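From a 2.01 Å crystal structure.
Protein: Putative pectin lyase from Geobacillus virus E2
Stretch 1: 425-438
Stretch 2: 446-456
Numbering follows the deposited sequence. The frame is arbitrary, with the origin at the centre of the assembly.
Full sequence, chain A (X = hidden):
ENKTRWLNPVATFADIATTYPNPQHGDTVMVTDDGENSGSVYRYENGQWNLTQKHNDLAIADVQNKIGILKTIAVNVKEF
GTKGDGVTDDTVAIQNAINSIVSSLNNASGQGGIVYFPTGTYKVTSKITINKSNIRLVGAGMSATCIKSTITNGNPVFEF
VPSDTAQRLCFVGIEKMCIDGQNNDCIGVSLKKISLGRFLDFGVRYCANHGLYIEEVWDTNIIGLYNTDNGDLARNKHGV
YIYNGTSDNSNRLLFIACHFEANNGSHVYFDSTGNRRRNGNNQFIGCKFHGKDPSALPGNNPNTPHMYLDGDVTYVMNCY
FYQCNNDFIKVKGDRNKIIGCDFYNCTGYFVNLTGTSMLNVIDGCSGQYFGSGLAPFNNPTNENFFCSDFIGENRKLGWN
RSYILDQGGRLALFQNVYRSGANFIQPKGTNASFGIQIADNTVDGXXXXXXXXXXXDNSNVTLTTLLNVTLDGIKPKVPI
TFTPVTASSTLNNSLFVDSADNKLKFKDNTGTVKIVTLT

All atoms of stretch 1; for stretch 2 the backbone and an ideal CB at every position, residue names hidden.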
# COMPACT_ATOMS: atom_id res chain seq x y z
N ILE A 425 -16.51 -23.22 -25.18
CA ILE A 425 -16.42 -24.26 -24.15
C ILE A 425 -17.67 -24.21 -23.29
O ILE A 425 -18.09 -23.13 -22.85
CB ILE A 425 -15.16 -24.07 -23.30
CG1 ILE A 425 -13.92 -24.27 -24.19
CG2 ILE A 425 -15.18 -25.02 -22.11
CD1 ILE A 425 -12.61 -24.25 -23.44
N GLN A 426 -18.27 -25.36 -23.05
CA GLN A 426 -19.43 -25.53 -22.18
C GLN A 426 -18.94 -26.10 -20.86
O GLN A 426 -18.61 -27.30 -20.79
CB GLN A 426 -20.46 -26.48 -22.82
CG GLN A 426 -21.74 -26.63 -22.04
CD GLN A 426 -22.73 -27.57 -22.75
OE1 GLN A 426 -22.65 -28.80 -22.62
NE2 GLN A 426 -23.66 -26.99 -23.50
N PRO A 427 -18.87 -25.30 -19.78
CA PRO A 427 -18.27 -25.80 -18.53
C PRO A 427 -19.04 -26.92 -17.87
O PRO A 427 -18.44 -27.92 -17.45
CB PRO A 427 -18.24 -24.54 -17.64
CG PRO A 427 -18.32 -23.43 -18.56
CD PRO A 427 -19.17 -23.87 -19.70
N LYS A 428 -20.37 -26.79 -17.74
CA LYS A 428 -21.22 -27.82 -17.13
C LYS A 428 -21.92 -28.60 -18.23
O LYS A 428 -22.84 -28.08 -18.88
CB LYS A 428 -22.23 -27.20 -16.18
CG LYS A 428 -23.14 -28.23 -15.49
CD LYS A 428 -23.73 -27.66 -14.22
CE LYS A 428 -24.31 -28.74 -13.31
NZ LYS A 428 -24.73 -28.18 -12.00
N GLY A 429 -21.52 -29.86 -18.42
CA GLY A 429 -21.98 -30.65 -19.56
C GLY A 429 -23.43 -31.08 -19.47
O GLY A 429 -24.00 -31.49 -20.49
N THR A 430 -24.04 -31.01 -18.29
CA THR A 430 -25.43 -31.44 -18.14
C THR A 430 -26.42 -30.32 -18.42
O THR A 430 -27.63 -30.59 -18.41
CB THR A 430 -25.70 -32.00 -16.73
OG1 THR A 430 -25.35 -31.03 -15.73
CG2 THR A 430 -24.91 -33.29 -16.48
N ASN A 431 -25.96 -29.09 -18.66
CA ASN A 431 -26.84 -27.96 -18.89
C ASN A 431 -26.64 -27.41 -20.29
O ASN A 431 -25.54 -27.51 -20.85
CB ASN A 431 -26.61 -26.84 -17.86
CG ASN A 431 -26.91 -27.29 -16.43
OD1 ASN A 431 -27.56 -28.31 -16.20
ND2 ASN A 431 -26.42 -26.52 -15.46
N ALA A 432 -27.70 -26.84 -20.85
CA ALA A 432 -27.61 -26.11 -22.11
C ALA A 432 -26.75 -24.85 -21.94
O ALA A 432 -26.26 -24.53 -20.85
CB ALA A 432 -29.00 -25.75 -22.61
N SER A 433 -26.57 -24.11 -23.03
CA SER A 433 -25.87 -22.83 -23.01
C SER A 433 -26.70 -21.82 -23.78
O SER A 433 -27.30 -22.17 -24.81
CB SER A 433 -24.49 -22.94 -23.64
OG SER A 433 -23.80 -24.07 -23.13
N PHE A 434 -26.74 -20.57 -23.30
CA PHE A 434 -27.44 -19.50 -24.01
C PHE A 434 -26.66 -18.22 -23.82
O PHE A 434 -25.94 -18.06 -22.84
CB PHE A 434 -28.88 -19.32 -23.52
CG PHE A 434 -29.80 -20.39 -24.00
CD1 PHE A 434 -30.39 -20.29 -25.27
CD2 PHE A 434 -30.07 -21.49 -23.21
CE1 PHE A 434 -31.22 -21.30 -25.73
CE2 PHE A 434 -30.91 -22.53 -23.67
CZ PHE A 434 -31.50 -22.43 -24.91
N GLY A 435 -26.81 -17.30 -24.78
CA GLY A 435 -26.14 -16.02 -24.65
C GLY A 435 -26.68 -14.98 -25.62
O GLY A 435 -27.44 -15.28 -26.56
N ILE A 436 -26.26 -13.74 -25.36
CA ILE A 436 -26.43 -12.60 -26.26
C ILE A 436 -25.05 -12.10 -26.66
O ILE A 436 -24.17 -11.97 -25.80
CB ILE A 436 -27.24 -11.48 -25.59
CG1 ILE A 436 -28.60 -11.98 -25.13
CG2 ILE A 436 -27.39 -10.27 -26.53
CD1 ILE A 436 -29.35 -10.94 -24.29
N GLN A 437 -24.86 -11.83 -27.94
CA GLN A 437 -23.62 -11.21 -28.39
C GLN A 437 -23.96 -10.01 -29.25
O GLN A 437 -24.82 -10.10 -30.14
CB GLN A 437 -22.72 -12.20 -29.12
CG GLN A 437 -23.36 -12.95 -30.30
CD GLN A 437 -22.50 -14.13 -30.76
OE1 GLN A 437 -21.87 -14.82 -29.95
NE2 GLN A 437 -22.47 -14.36 -32.07
N ILE A 438 -23.30 -8.88 -28.97
CA ILE A 438 -23.62 -7.58 -29.56
C ILE A 438 -22.44 -7.17 -30.45
O ILE A 438 -21.34 -6.92 -29.95
CB ILE A 438 -23.90 -6.54 -28.48
CG1 ILE A 438 -25.05 -7.02 -27.57
CG2 ILE A 438 -24.17 -5.17 -29.07
CD1 ILE A 438 -25.14 -6.19 -26.29
N UNK A 446 -27.46 -7.44 -32.97
CA UNK A 446 -27.60 -8.11 -31.68
C UNK A 446 -28.05 -9.54 -31.96
O UNK A 446 -29.11 -9.74 -32.58
CB UNK A 446 -28.59 -7.38 -30.77
N UNK A 447 -27.26 -10.53 -31.53
CA UNK A 447 -27.56 -11.93 -31.81
C UNK A 447 -27.82 -12.72 -30.53
O UNK A 447 -27.22 -12.47 -29.49
CB UNK A 447 -26.41 -12.57 -32.59
N UNK A 448 -28.74 -13.68 -30.64
CA UNK A 448 -29.09 -14.61 -29.58
C UNK A 448 -28.63 -16.00 -29.99
O UNK A 448 -28.90 -16.42 -31.13
CB UNK A 448 -30.59 -14.59 -29.29
N UNK A 449 -27.94 -16.70 -29.10
CA UNK A 449 -27.22 -17.92 -29.42
C UNK A 449 -27.52 -18.96 -28.35
O UNK A 449 -27.86 -18.62 -27.21
CB UNK A 449 -25.72 -17.66 -29.53
N UNK A 450 -27.44 -20.24 -28.74
CA UNK A 450 -27.65 -21.31 -27.78
C UNK A 450 -27.15 -22.65 -28.27
O UNK A 450 -26.84 -22.83 -29.46
CB UNK A 450 -29.14 -21.42 -27.44
N UNK A 451 -27.07 -23.60 -27.34
CA UNK A 451 -26.60 -24.95 -27.64
C UNK A 451 -27.17 -25.91 -26.61
O UNK A 451 -27.41 -25.54 -25.45
CB UNK A 451 -25.07 -25.01 -27.66
N UNK A 452 -27.40 -27.15 -27.04
CA UNK A 452 -27.84 -28.17 -26.10
C UNK A 452 -26.72 -28.57 -25.14
O UNK A 452 -25.54 -28.34 -25.39
CB UNK A 452 -28.35 -29.40 -26.86
N UNK A 453 -27.12 -29.19 -24.03
CA UNK A 453 -26.15 -29.82 -23.15
C UNK A 453 -25.34 -30.86 -23.91
O UNK A 453 -25.90 -31.71 -24.61
CB UNK A 453 -26.85 -30.46 -21.95
N UNK A 454 -24.01 -30.76 -23.79
CA UNK A 454 -23.09 -31.68 -24.46
C UNK A 454 -22.99 -33.05 -23.78
O UNK A 454 -22.65 -34.02 -24.46
CB UNK A 454 -21.70 -31.05 -24.53
N UNK A 455 -23.23 -33.14 -22.48
CA UNK A 455 -22.96 -34.35 -21.74
C UNK A 455 -21.58 -34.42 -21.09
O UNK A 455 -21.37 -35.27 -20.22
CB UNK A 455 -23.13 -35.55 -22.68
N UNK A 456 -20.65 -33.54 -21.46
CA UNK A 456 -19.28 -33.62 -20.95
C UNK A 456 -18.82 -32.25 -20.49
O UNK A 456 -18.86 -31.29 -21.27
CB UNK A 456 -18.33 -34.17 -22.02

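Stretch 2 pairs antiparallel with strand 433-438, the two axes meeting at 169° and approaching to 4.6 Å, so side chains along 446-451 alternate between the sheet face of Phe434, Ile436 and Ile438 and that of Ser433 and Gln437.

Position 446 is a non-hydrogen-bonded partner of Ile438, and its ideal CB lies 4.8 Å from Ile438 CG1 and 5.3 Å from Ile436 CG2. Any aliphatic side chain would suit; the residue is Val446, whose CG1 lies 3.9 Å from Ile436 CG2.

At 447 the backbone closes a hydrogen-bonded pair with Gln437: its N lies 2.8 Å from Gln437 O, and Gln437 N 2.9 Å from its O. The CB takes the Gln437 face, where many small or medium residues are conceivable. Ala447 is deposited, its CB 3.9 Å from Gln437 CG.

Position 448 sits opposite Ile436, with the ideal CB still 5.3 Å from Ile436 CG1. A long apolar chain could span that gap. Phe448 does so at chi1 m, bringing CE2 to 3.9 Å from Ile436 CG1.

Position 449 pairs with Gly435, which offers no side chain on this shared face, and N and O of 449 each bond Gly435 at 3.0 Å (to its O and N, respectively). The space admits a branched or larger apolar group. Val449 occupies it, CG1 reaching 3.9 Å from Gln437 CD.

At 450 an ideal CB would fall 2.7 Å from Phe434 CE1, a clash, and 3.3 Å from Ser433 O. Glycine is strongly indicated, and Gly450 it is; its CA lies 3.9 Å from Phe434 CD1.

Position 451 forms the Ser433 hydrogen-bonded pair, its N and O each 2.9 Å from Ser433 O and N, respectively. The CB is 4.6 Å from Ser433 CB, leaving the choice among small residues open; it is Ala451.

At 452 the CB points away and several residues would serve. In Asn452 the backbone makes the contact, O accepting from Gln426 NE2 at 3.0 Å.

The CB of 453 points sideways, 3.4 Å from both Gly429 O and Asn431 O, favouring a compact side chain: Ala453.

Position 454 donates its N to Gln426 OE1 at 2.7 Å, and its CB is a tight 3.1 Å from that oxygen. A small side chain, perhaps with a donor, fits. Ser454 OG lies 3.0 Å from Gln426 OE1, at most a weak bond, and accepts from the backbone N of 456.

Position 455 has phi/psi 92/-14, where a CB would jam against the preceding carbonyl: Gly455, whose N bonds Gly429 O at 2.7 Å.

At 456 the CB points away, so the contact constrains little; Thr456 is deposited.

Stretch 2 446-456: VAFVGANASGT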
# COMPACT_ATOMS: atom_id res chain seq x y z
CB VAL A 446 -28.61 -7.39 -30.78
CG1 VAL A 446 -28.74 -8.12 -29.44
CG2 VAL A 446 -28.21 -5.89 -30.57
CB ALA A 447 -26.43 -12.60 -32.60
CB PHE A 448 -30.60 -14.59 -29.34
CG PHE A 448 -31.12 -13.27 -28.89
CD1 PHE A 448 -31.23 -12.20 -29.78
CD2 PHE A 448 -31.46 -13.06 -27.55
CE1 PHE A 448 -31.69 -10.97 -29.36
CE2 PHE A 448 -31.93 -11.83 -27.11
CZ PHE A 448 -32.05 -10.78 -28.02
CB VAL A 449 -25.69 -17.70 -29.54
CG1 VAL A 449 -25.35 -16.84 -30.76
CG2 VAL A 449 -25.13 -17.05 -28.27
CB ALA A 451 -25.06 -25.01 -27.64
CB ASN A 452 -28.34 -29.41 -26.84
CG ASN A 452 -29.78 -29.30 -27.25
OD1 ASN A 452 -30.10 -29.35 -28.43
ND2 ASN A 452 -30.65 -29.12 -26.28
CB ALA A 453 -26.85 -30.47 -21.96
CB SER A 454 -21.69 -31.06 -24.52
OG SER A 454 -21.06 -31.23 -23.26
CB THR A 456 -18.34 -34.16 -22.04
OG1 THR A 456 -18.79 -35.47 -22.43
CG2 THR A 456 -16.91 -34.25 -21.52
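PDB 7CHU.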